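Local coordinates for protein beta-lactamase (Burkholderia cenocepacia, PDB 5E2G) that probably hydrolyses beta-lactam antibiotics to substituted beta-amino acids, as a class C serine beta-lactamase, at residues Phe58-Gly61 with Ser62-Thr66; Pro275-Leu278 with Pro279-Leu282; Ala286-Met289 with Leu290-Val294; Asn341-Ile344 with Glu345-Val348. All coordinates share one frame; numbering follows the deposited sequence.

In the fold
All four contacts are local. Each joins neighbouring residues at a turn or helix end, so none closes a long loop, and none nests in or crosses another. Interaction 1 leads from strand 58-59 into helix 64-77, near the centre of the chain. Interaction 2 starts helix 278-284, just after strand 270-273. Interaction 3 spans helix 287-291 and runs into strand 294-303. Interaction 4 follows strand 332-338 and opens the last helix, 344-357. That helix meets the two before it: V348 packs on L281 and L278, E345 touches L282 and A286, and I344 touches L290. Interaction 1 touches none of the others; its centre lies about 15 Å from that of interaction 4.

Interaction 1: residues Phe58-Gly61 with Ser62-Thr66; sequences FEIG and SVSKT
G61 and S64 meet where the chain turns into helix 64-77. The turn and the first helical residues carry S62 and K65, probably the SxxK motif of class C beta-lactamases. G61 O takes two bonds, both from S64. The amide S64 N lies 2.9 Å from G61 O, above the carbonyl plane. The hydroxyl S64 OG donates to G61 O at 2.7 Å, nearly along the C=O axis. With chi1 at -57°, OG sits beside the nitrogen of its own residue, so both donors reach one oxygen. S64 OG is also bonded to V222 N. K65 NZ makes weak bonds to S62 OG and N150 OD1. I60 O accepts the amide of V63, with V63 N 3.1 Å from I60 O. G61 turns here with phi at 55°, a region that suits a residue without a side chain. I60 CD1 comes to 3.9 Å from V63 CG1, the two side chains crossing at about a right angle. Both residues also rest on T322 of strand 321-327. V63 O accepts from two donors of T66, its amide and its hydroxyl. T66 OG1 lies 2.6 Å from V63 O, in the carbonyl plane.

Interaction 2: residues Pro275-Leu278 with Pro279-Leu282; sequences PVAL and PTLL
V276 has chi1 at 49°, which tucks CG1 between the backbone N and the carbonyl carbon and turns CG2 to L281. V276 CG2 lies 3.6 Å from L281 CD2, and the two side chains cross at about a right angle. L278 swings CG to the side opposite its own nitrogen (chi1 180°), where it meets L282, one turn later, at a slant. L278 CG is 3.7 Å from L282 CD1, and the branch L278 CD1 reaches L282 CD2 at 3.8 Å. These pairs flank the start of helix 278-284, with A277 at the N-cap. A277 O accepts T280 N at 2.9 Å, from well above its carbonyl plane. A second, weak bond comes to A277 O from L281 N at 3.5 Å. The first strong bond of the i to i+4 kind is L282 N to L278 O, 2.9 Å and nearly straight at 172°. Around the turn, V276 and L281 both lie on W310 of strand 309-316, and L278 and L281 touch Y352 of helix 344-357. P279 has no N-H to offer, and A277 has no polar side chain to cap with. The chemistry of this helix start is therefore backbone carbonyl to backbone amide, with proline in the first turn, where an amide would have no acceptor one turn back in the helix.

Interaction 3: residues Ala286-Met289 with Leu290-Val294; sequences APKM and LFDAV
L290, M289 and K288 carry most of this contact. L290 lies back against A286, with L290 CD1 3.2 Å from A286 O. Its other branch faces the last helix, where L290 CD2 meets I344 CD1. L290 CB also lies over one face of the F291 ring, offset toward the rim. M289 is present as selenomethionine. Its chain is bent at chi2 and chi3, and the bend brings the selenium to V294. M289 SE is 4.1 Å from V294 CG2, the side chains crossing at about a right angle. Both residues rest on A260 of strand 256-260.

These residues belong to, or closely follow, the short helix 287-291, which leads into strand 294-303 of the large antiparallel sheet of the beta-lactamase fold. A286 is its N-cap, and P287 opens its first turn. P287 O accepts F291 N at 3.0 Å, and the same oxygen has F291 CD2 at 3.2 Å beside it. D292 is the first residue to leave the helical conformation, yet its amide still bonds back, with D292 N 3.1 Å from K288 O.

K288 meets D292 through its aliphatic part. K288 CG is 3.4 Å from D292 OD2. Farther along, bends at chi3 (-74°) and chi4 (76°) leave K288 NZ 5.2 Å from D292 OD2. The charges are opposite and not in contact, so any attraction is probably modest at this surface. Beyond D292 the chain becomes strand, where V294 makes a backbone hydrogen bond with R146.

Interaction 4: residues Asn341-Ile344 with Glu345-Val348; sequences NVPI and EERV
V342 O is held by R347, which reaches back from the first turn of helix 344-357. R347 NE and R347 NH2 each lie 2.7 Å from V342 O, a side-on grip by two nitrogens on one atom. The oxygen lies in the guanidinium plane. NE approaches from above the carbonyl plane, while NH2 is almost in line with the C=O bond. The arginine chain, extended from CG to NE, carries the guanidinium back to this oxygen. V342 CG1 packs on its stem, 3.7 Å from R347 CG. P343 follows as the N-cap. P343 O accepts R347 N at 3.1 Å, and a weak bond comes from E346 N. P343 CB also lies near E346 CG, while the carboxylate of E346 goes to K349 in a salt bridge. I344 then covers R347. I344 CG1 sits 3.5 Å above the guanidinium plane, over its centre. I344 O accepts V348 N at 3.0 Å, the regular helix bond. One face of the guanidinium is covered and its edge is held by two bonds, which probably restricts its rotation. NH2 also bonds S316 OG, and NH1, which takes no part in the grip, bonds T322 O. Helix 3-21 packs on V342 through L17 and on P343 through Y21. V348 touches both Y323 of strand 321-327 and L281 of helix 278-284.

Interaction 1: residues Phe58-Gly61 with Ser62-Thr66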
loop_
_atom_site.group_PDB
_atom_site.type_symbol
_atom_site.label_atom_id
_atom_site.label_comp_id
_atom_site.label_asym_id
_atom_site.label_seq_id
_atom_site.Cartn_x
_atom_site.Cartn_y
_atom_site.Cartn_z
ATOM N N PHE A 58 -3.954 2.884 -12.724
ATOM C CA PHE A 58 -4.918 2.292 -11.809
ATOM C C PHE A 58 -4.800 2.956 -10.442
ATOM O O PHE A 58 -3.708 3.349 -10.025
ATOM C CB PHE A 58 -4.686 0.788 -11.640
ATOM C CG PHE A 58 -4.788 -0.000 -12.912
ATOM C CD1 PHE A 58 -3.724 -0.058 -13.799
ATOM C CD2 PHE A 58 -5.935 -0.716 -13.207
ATOM C CE1 PHE A 58 -3.812 -0.788 -14.965
ATOM C CE2 PHE A 58 -6.023 -1.457 -14.374
ATOM C CZ PHE A 58 -4.958 -1.486 -15.255
ATOM N N GLU A 59 -5.930 3.079 -9.743
ATOM C CA GLU A 59 -5.917 3.479 -8.340
ATOM C C GLU A 59 -5.577 2.266 -7.480
ATOM O O GLU A 59 -6.219 1.219 -7.593
ATOM C CB GLU A 59 -7.272 4.047 -7.915
ATOM C CG GLU A 59 -7.885 5.008 -8.906
ATOM C CD GLU A 59 -9.333 5.346 -8.595
ATOM O OE1 GLU A 59 -9.904 4.767 -7.645
ATOM O OE2 GLU A 59 -9.902 6.193 -9.315
ATOM N N ILE A 60 -4.572 2.404 -6.614
ATOM C CA ILE A 60 -4.113 1.276 -5.810
ATOM C C ILE A 60 -4.642 1.333 -4.380
ATOM O O ILE A 60 -4.241 0.519 -3.544
ATOM C CB ILE A 60 -2.576 1.150 -5.837
ATOM C CG1 ILE A 60 -1.889 2.380 -5.245
ATOM C CG2 ILE A 60 -2.096 0.923 -7.254
ATOM C CD1 ILE A 60 -0.376 2.227 -5.158
ATOM N N GLY A 61 -5.550 2.256 -4.082
ATOM C CA GLY A 61 -6.159 2.273 -2.759
ATOM C C GLY A 61 -5.123 2.350 -1.650
ATOM O O GLY A 61 -4.170 3.136 -1.710
ATOM N N SER A 62 -5.300 1.500 -0.635
ATOM C CA SER A 62 -4.464 1.525 0.559
ATOM C C SER A 62 -3.030 1.091 0.307
ATOM O O SER A 62 -2.190 1.255 1.196
ATOM C CB SER A 62 -5.078 0.648 1.641
ATOM O OG SER A 62 -6.309 1.182 2.094
ATOM N N VAL A 63 -2.720 0.539 -0.865
ATOM C CA VAL A 63 -1.324 0.284 -1.187
ATOM C C VAL A 63 -0.565 1.606 -1.257
ATOM O O VAL A 63 0.655 1.636 -1.070
ATOM C CB VAL A 63 -1.208 -0.531 -2.495
ATOM C CG1 VAL A 63 0.248 -0.824 -2.816
ATOM C CG2 VAL A 63 -1.986 -1.835 -2.383
ATOM N N SER A 64 -1.276 2.717 -1.492
ATOM C CA SER A 64 -0.675 4.044 -1.369
ATOM C C SER A 64 0.083 4.190 -0.057
ATOM O O SER A 64 1.166 4.774 -0.018
ATOM C CB SER A 64 -1.759 5.123 -1.460
ATOM O OG SER A 64 -2.506 5.035 -2.657
ATOM N N LYS A 65 -0.466 3.645 1.026
ATOM C CA LYS A 65 0.141 3.789 2.343
ATOM C C LYS A 65 1.525 3.148 2.436
ATOM O O LYS A 65 2.302 3.515 3.321
ATOM C CB LYS A 65 -0.781 3.187 3.398
ATOM C CG LYS A 65 -2.238 3.586 3.262
ATOM C CD LYS A 65 -3.142 2.669 4.098
ATOM C CE LYS A 65 -4.604 3.145 4.097
ATOM N NZ LYS A 65 -5.465 2.308 4.983
ATOM N N THR A 66 1.857 2.196 1.559
ATOM C CA THR A 66 3.215 1.666 1.589
ATOM C C THR A 66 4.220 2.716 1.136
ATOM O O THR A 66 5.350 2.739 1.633
ATOM C CB THR A 66 3.346 0.397 0.734
ATOM O OG1 THR A 66 3.081 0.681 -0.640
ATOM C CG2 THR A 66 2.390 -0.683 1.227
#

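Interaction 2: residues Pro275-Leu278 with Pro279-Leu282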
loop_
_atom_site.group_PDB
_atom_site.type_symbol
_atom_site.label_atom_id
_atom_site.label_comp_id
_atom_site.label_asym_id
_atom_site.label_seq_id
_atom_site.Cartn_x
_atom_site.Cartn_y
_atom_site.Cartn_z
ATOM N N PRO A 275 8.624 -20.203 4.255
ATOM C CA PRO A 275 7.417 -20.507 3.466
ATOM C C PRO A 275 6.114 -20.338 4.248
ATOM O O PRO A 275 6.114 -20.490 5.469
ATOM C CB PRO A 275 7.610 -21.979 3.072
ATOM C CG PRO A 275 9.044 -22.293 3.365
ATOM C CD PRO A 275 9.430 -21.408 4.500
ATOM N N VAL A 276 5.019 -20.041 3.551
ATOM C CA VAL A 276 3.758 -19.666 4.178
ATOM C C VAL A 276 2.642 -20.545 3.623
ATOM O O VAL A 276 2.551 -20.737 2.403
ATOM C CB VAL A 276 3.454 -18.172 3.945
ATOM C CG1 VAL A 276 3.627 -17.819 2.468
ATOM C CG2 VAL A 276 2.063 -17.810 4.447
ATOM N N ALA A 277 1.802 -21.084 4.516
ATOM C CA ALA A 277 0.655 -21.885 4.096
ATOM C C ALA A 277 -0.487 -20.979 3.680
ATOM O O ALA A 277 -0.692 -19.913 4.269
ATOM C CB ALA A 277 0.185 -22.813 5.217
ATOM N N LEU A 278 -1.232 -21.399 2.663
ATOM C CA LEU A 278 -2.332 -20.557 2.192
ATOM C C LEU A 278 -3.324 -20.186 3.294
ATOM O O LEU A 278 -3.697 -19.004 3.373
ATOM C CB LEU A 278 -3.043 -21.224 1.007
ATOM C CG LEU A 278 -4.212 -20.380 0.475
ATOM C CD1 LEU A 278 -3.736 -19.001 0.053
ATOM C CD2 LEU A 278 -4.933 -21.082 -0.672
ATOM N N PRO A 279 -3.771 -21.100 4.173
ATOM C CA PRO A 279 -4.669 -20.669 5.257
ATOM C C PRO A 279 -4.111 -19.515 6.068
ATOM O O PRO A 279 -4.882 -18.699 6.582
ATOM C CB PRO A 279 -4.829 -21.937 6.107
ATOM C CG PRO A 279 -4.531 -23.058 5.184
ATOM C CD PRO A 279 -3.500 -22.552 4.237
ATOM N N THR A 280 -2.786 -19.408 6.183
ATOM C CA THR A 280 -2.211 -18.282 6.906
ATOM C C THR A 280 -2.518 -16.971 6.201
ATOM O O THR A 280 -2.895 -15.984 6.844
ATOM C CB THR A 280 -0.705 -18.464 7.060
ATOM O OG1 THR A 280 -0.453 -19.572 7.921
ATOM C CG2 THR A 280 -0.107 -17.240 7.680
ATOM N N LEU A 281 -2.385 -16.951 4.874
ATOM C CA LEU A 281 -2.646 -15.733 4.114
ATOM C C LEU A 281 -4.127 -15.419 4.069
ATOM O O LEU A 281 -4.524 -14.257 4.189
ATOM C CB LEU A 281 -2.104 -15.873 2.696
ATOM C CG LEU A 281 -0.605 -16.131 2.600
ATOM C CD1 LEU A 281 -0.223 -16.354 1.157
ATOM C CD2 LEU A 281 0.176 -14.962 3.187
ATOM N N LEU A 282 -4.960 -16.444 3.883
ATOM C CA LEU A 282 -6.397 -16.218 3.865
ATOM C C LEU A 282 -6.861 -15.614 5.184
ATOM O O LEU A 282 -7.621 -14.641 5.194
ATOM C CB LEU A 282 -7.136 -17.528 3.568
ATOM C CG LEU A 282 -6.726 -18.274 2.291
ATOM C CD1 LEU A 282 -7.372 -19.634 2.213
ATOM C CD2 LEU A 282 -7.062 -17.475 1.054
HETATM O O HOH W 1 2.158 -21.079 6.921
#

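Interaction 3: residues Ala286-Met289 with Leu290-Val294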
loop_
_atom_site.group_PDB
_atom_site.type_symbol
_atom_site.label_atom_id
_atom_site.label_comp_id
_atom_site.label_asym_id
_atom_site.label_seq_id
_atom_site.Cartn_x
_atom_site.Cartn_y
_atom_site.Cartn_z
ATOM N N ALA A 286 -8.390 -11.794 5.784
ATOM C CA ALA A 286 -9.810 -12.021 5.947
ATOM C C ALA A 286 -10.511 -10.731 6.372
ATOM O O ALA A 286 -9.886 -9.834 6.946
ATOM C CB ALA A 286 -10.051 -13.119 6.978
ATOM N N PRO A 287 -11.816 -10.619 6.088
ATOM C CA PRO A 287 -12.573 -9.424 6.502
ATOM C C PRO A 287 -12.433 -9.079 7.971
ATOM O O PRO A 287 -12.441 -7.892 8.313
ATOM C CB PRO A 287 -14.021 -9.801 6.163
ATOM C CG PRO A 287 -13.900 -10.827 5.081
ATOM C CD PRO A 287 -12.650 -11.588 5.348
ATOM N N LYS A 288 -12.311 -10.082 8.851
ATOM C CA LYS A 288 -12.128 -9.814 10.275
ATOM C C LYS A 288 -10.930 -8.908 10.527
ATOM O O LYS A 288 -10.963 -8.056 11.421
ATOM C CB LYS A 288 -11.951 -11.121 11.045
ATOM C CG LYS A 288 -11.499 -10.908 12.498
ATOM C CD LYS A 288 -11.078 -12.200 13.196
ATOM C CE LYS A 288 -12.271 -13.075 13.551
ATOM N NZ LYS A 288 -12.856 -13.789 12.383
HETATM N N MSE A 289 -9.859 -9.090 9.763
HETATM C CA MSE A 289 -8.680 -8.258 9.916
HETATM C C MSE A 289 -9.008 -6.830 9.518
HETATM O O MSE A 289 -8.590 -5.874 10.167
HETATM C CB MSE A 289 -7.525 -8.798 9.074
HETATM C CG MSE A 289 -6.991 -10.127 9.549
HETATM SE SE MSE A 289 -6.430 -10.029 11.404
HETATM C CE MSE A 289 -5.269 -8.483 11.288
ATOM N N LEU A 290 -9.794 -6.704 8.450
ATOM C CA LEU A 290 -10.027 -5.404 7.838
ATOM C C LEU A 290 -10.963 -4.519 8.650
ATOM O O LEU A 290 -10.809 -3.292 8.637
ATOM C CB LEU A 290 -10.578 -5.587 6.427
ATOM C CG LEU A 290 -9.526 -5.798 5.337
ATOM C CD1 LEU A 290 -9.040 -7.246 5.256
ATOM C CD2 LEU A 290 -10.069 -5.321 4.002
ATOM N N PHE A 291 -11.927 -5.097 9.365
ATOM C CA PHE A 291 -12.962 -4.294 9.994
ATOM C C PHE A 291 -12.991 -4.352 11.512
ATOM O O PHE A 291 -13.561 -3.444 12.127
ATOM C CB PHE A 291 -14.341 -4.703 9.455
ATOM C CG PHE A 291 -14.459 -4.578 7.960
ATOM C CD1 PHE A 291 -14.607 -3.331 7.366
ATOM C CD2 PHE A 291 -14.408 -5.704 7.148
ATOM C CE1 PHE A 291 -14.706 -3.209 5.994
ATOM C CE2 PHE A 291 -14.508 -5.586 5.772
ATOM C CZ PHE A 291 -14.657 -4.336 5.195
ATOM N N ASP A 292 -12.404 -5.370 12.131
ATOM C CA ASP A 292 -12.470 -5.525 13.574
ATOM C C ASP A 292 -11.261 -4.882 14.246
ATOM O O ASP A 292 -10.261 -4.558 13.607
ATOM C CB ASP A 292 -12.560 -7.003 13.953
ATOM C CG ASP A 292 -13.796 -7.683 13.385
ATOM O OD1 ASP A 292 -14.622 -7.006 12.732
ATOM O OD2 ASP A 292 -13.948 -8.903 13.597
ATOM N N ALA A 293 -11.371 -4.704 15.562
ATOM C CA ALA A 293 -10.301 -4.164 16.400
ATOM C C ALA A 293 -9.574 -5.336 17.051
ATOM O O ALA A 293 -9.876 -5.741 18.175
ATOM C CB ALA A 293 -10.861 -3.202 17.441
ATOM N N VAL A 294 -8.596 -5.872 16.339
ATOM C CA VAL A 294 -7.900 -7.086 16.771
ATOM C C VAL A 294 -6.902 -6.719 17.865
ATOM O O VAL A 294 -6.165 -5.732 17.714
ATOM C CB VAL A 294 -7.197 -7.737 15.583
ATOM C CG1 VAL A 294 -6.549 -9.050 15.996
ATOM C CG2 VAL A 294 -8.175 -7.957 14.442
#

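Interaction 4: residues Asn341-Ile344 with Glu345-Val348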
loop_
_atom_site.group_PDB
_atom_site.type_symbol
_atom_site.label_atom_id
_atom_site.label_comp_id
_atom_site.label_asym_id
_atom_site.label_seq_id
_atom_site.Cartn_x
_atom_site.Cartn_y
_atom_site.Cartn_z
ATOM N N ASN A 341 -13.916 -4.789 -9.086
ATOM C CA ASN A 341 -13.924 -5.296 -7.716
ATOM C C ASN A 341 -13.594 -6.783 -7.721
ATOM O O ASN A 341 -14.353 -7.592 -8.265
ATOM C CB ASN A 341 -15.279 -5.035 -7.058
ATOM C CG ASN A 341 -15.426 -3.605 -6.556
ATOM O OD1 ASN A 341 -15.616 -3.376 -5.360
ATOM N ND2 ASN A 341 -15.332 -2.640 -7.464
ATOM N N VAL A 342 -12.458 -7.137 -7.130
ATOM C CA VAL A 342 -12.008 -8.519 -7.019
ATOM C C VAL A 342 -11.918 -8.853 -5.540
ATOM O O VAL A 342 -11.271 -8.117 -4.789
ATOM C CB VAL A 342 -10.647 -8.755 -7.699
ATOM C CG1 VAL A 342 -10.232 -10.217 -7.556
ATOM C CG2 VAL A 342 -10.692 -8.346 -9.154
ATOM N N PRO A 343 -12.547 -9.934 -5.072
ATOM C CA PRO A 343 -12.453 -10.280 -3.655
ATOM C C PRO A 343 -11.005 -10.454 -3.245
ATOM O O PRO A 343 -10.207 -11.063 -3.960
ATOM C CB PRO A 343 -13.233 -11.590 -3.557
ATOM C CG PRO A 343 -14.184 -11.524 -4.691
ATOM C CD PRO A 343 -13.436 -10.854 -5.796
ATOM N N ILE A 344 -10.677 -9.891 -2.082
ATOM C CA ILE A 344 -9.304 -9.901 -1.588
ATOM C C ILE A 344 -8.734 -11.311 -1.589
ATOM O O ILE A 344 -7.623 -11.547 -2.076
ATOM C CB ILE A 344 -9.246 -9.270 -0.190
ATOM C CG1 ILE A 344 -9.280 -7.752 -0.330
ATOM C CG2 ILE A 344 -8.016 -9.751 0.553
ATOM C CD1 ILE A 344 -9.562 -7.039 0.939
ATOM N N GLU A 345 -9.484 -12.275 -1.053
ATOM C CA GLU A 345 -8.950 -13.629 -0.968
ATOM C C GLU A 345 -8.705 -14.229 -2.352
ATOM O O GLU A 345 -7.831 -15.086 -2.506
ATOM C CB GLU A 345 -9.884 -14.515 -0.143
ATOM C CG GLU A 345 -10.254 -13.947 1.243
ATOM C CD GLU A 345 -9.176 -14.152 2.309
ATOM O OE1 GLU A 345 -7.982 -14.256 1.953
ATOM O OE2 GLU A 345 -9.530 -14.201 3.511
ATOM N N GLU A 346 -9.446 -13.788 -3.370
ATOM C CA GLU A 346 -9.181 -14.283 -4.717
ATOM C C GLU A 346 -7.908 -13.682 -5.306
ATOM O O GLU A 346 -7.213 -14.348 -6.083
ATOM C CB GLU A 346 -10.376 -14.009 -5.631
ATOM C CG GLU A 346 -11.566 -14.903 -5.362
ATOM C CD GLU A 346 -11.238 -16.373 -5.548
ATOM O OE1 GLU A 346 -10.428 -16.709 -6.436
ATOM O OE2 GLU A 346 -11.782 -17.202 -4.791
ATOM N N ARG A 347 -7.584 -12.434 -4.963
ATOM C CA ARG A 347 -6.268 -11.913 -5.321
ATOM C C ARG A 347 -5.177 -12.706 -4.614
ATOM O O ARG A 347 -4.129 -13.010 -5.201
ATOM C CB ARG A 347 -6.159 -10.432 -4.959
ATOM C CG ARG A 347 -7.434 -9.645 -5.128
ATOM C CD ARG A 347 -7.296 -8.235 -4.561
ATOM N NE ARG A 347 -8.605 -7.645 -4.317
ATOM C CZ ARG A 347 -8.803 -6.501 -3.681
ATOM N NH1 ARG A 347 -7.770 -5.814 -3.224
ATOM N NH2 ARG A 347 -10.030 -6.044 -3.493
ATOM N N VAL A 348 -5.418 -13.057 -3.350
ATOM C CA VAL A 348 -4.434 -13.796 -2.569
ATOM C C VAL A 348 -4.188 -15.161 -3.193
ATOM O O VAL A 348 -3.038 -15.569 -3.397
ATOM C CB VAL A 348 -4.899 -13.910 -1.107
ATOM C CG1 VAL A 348 -3.986 -14.820 -0.330
ATOM C CG2 VAL A 348 -4.962 -12.538 -0.469
#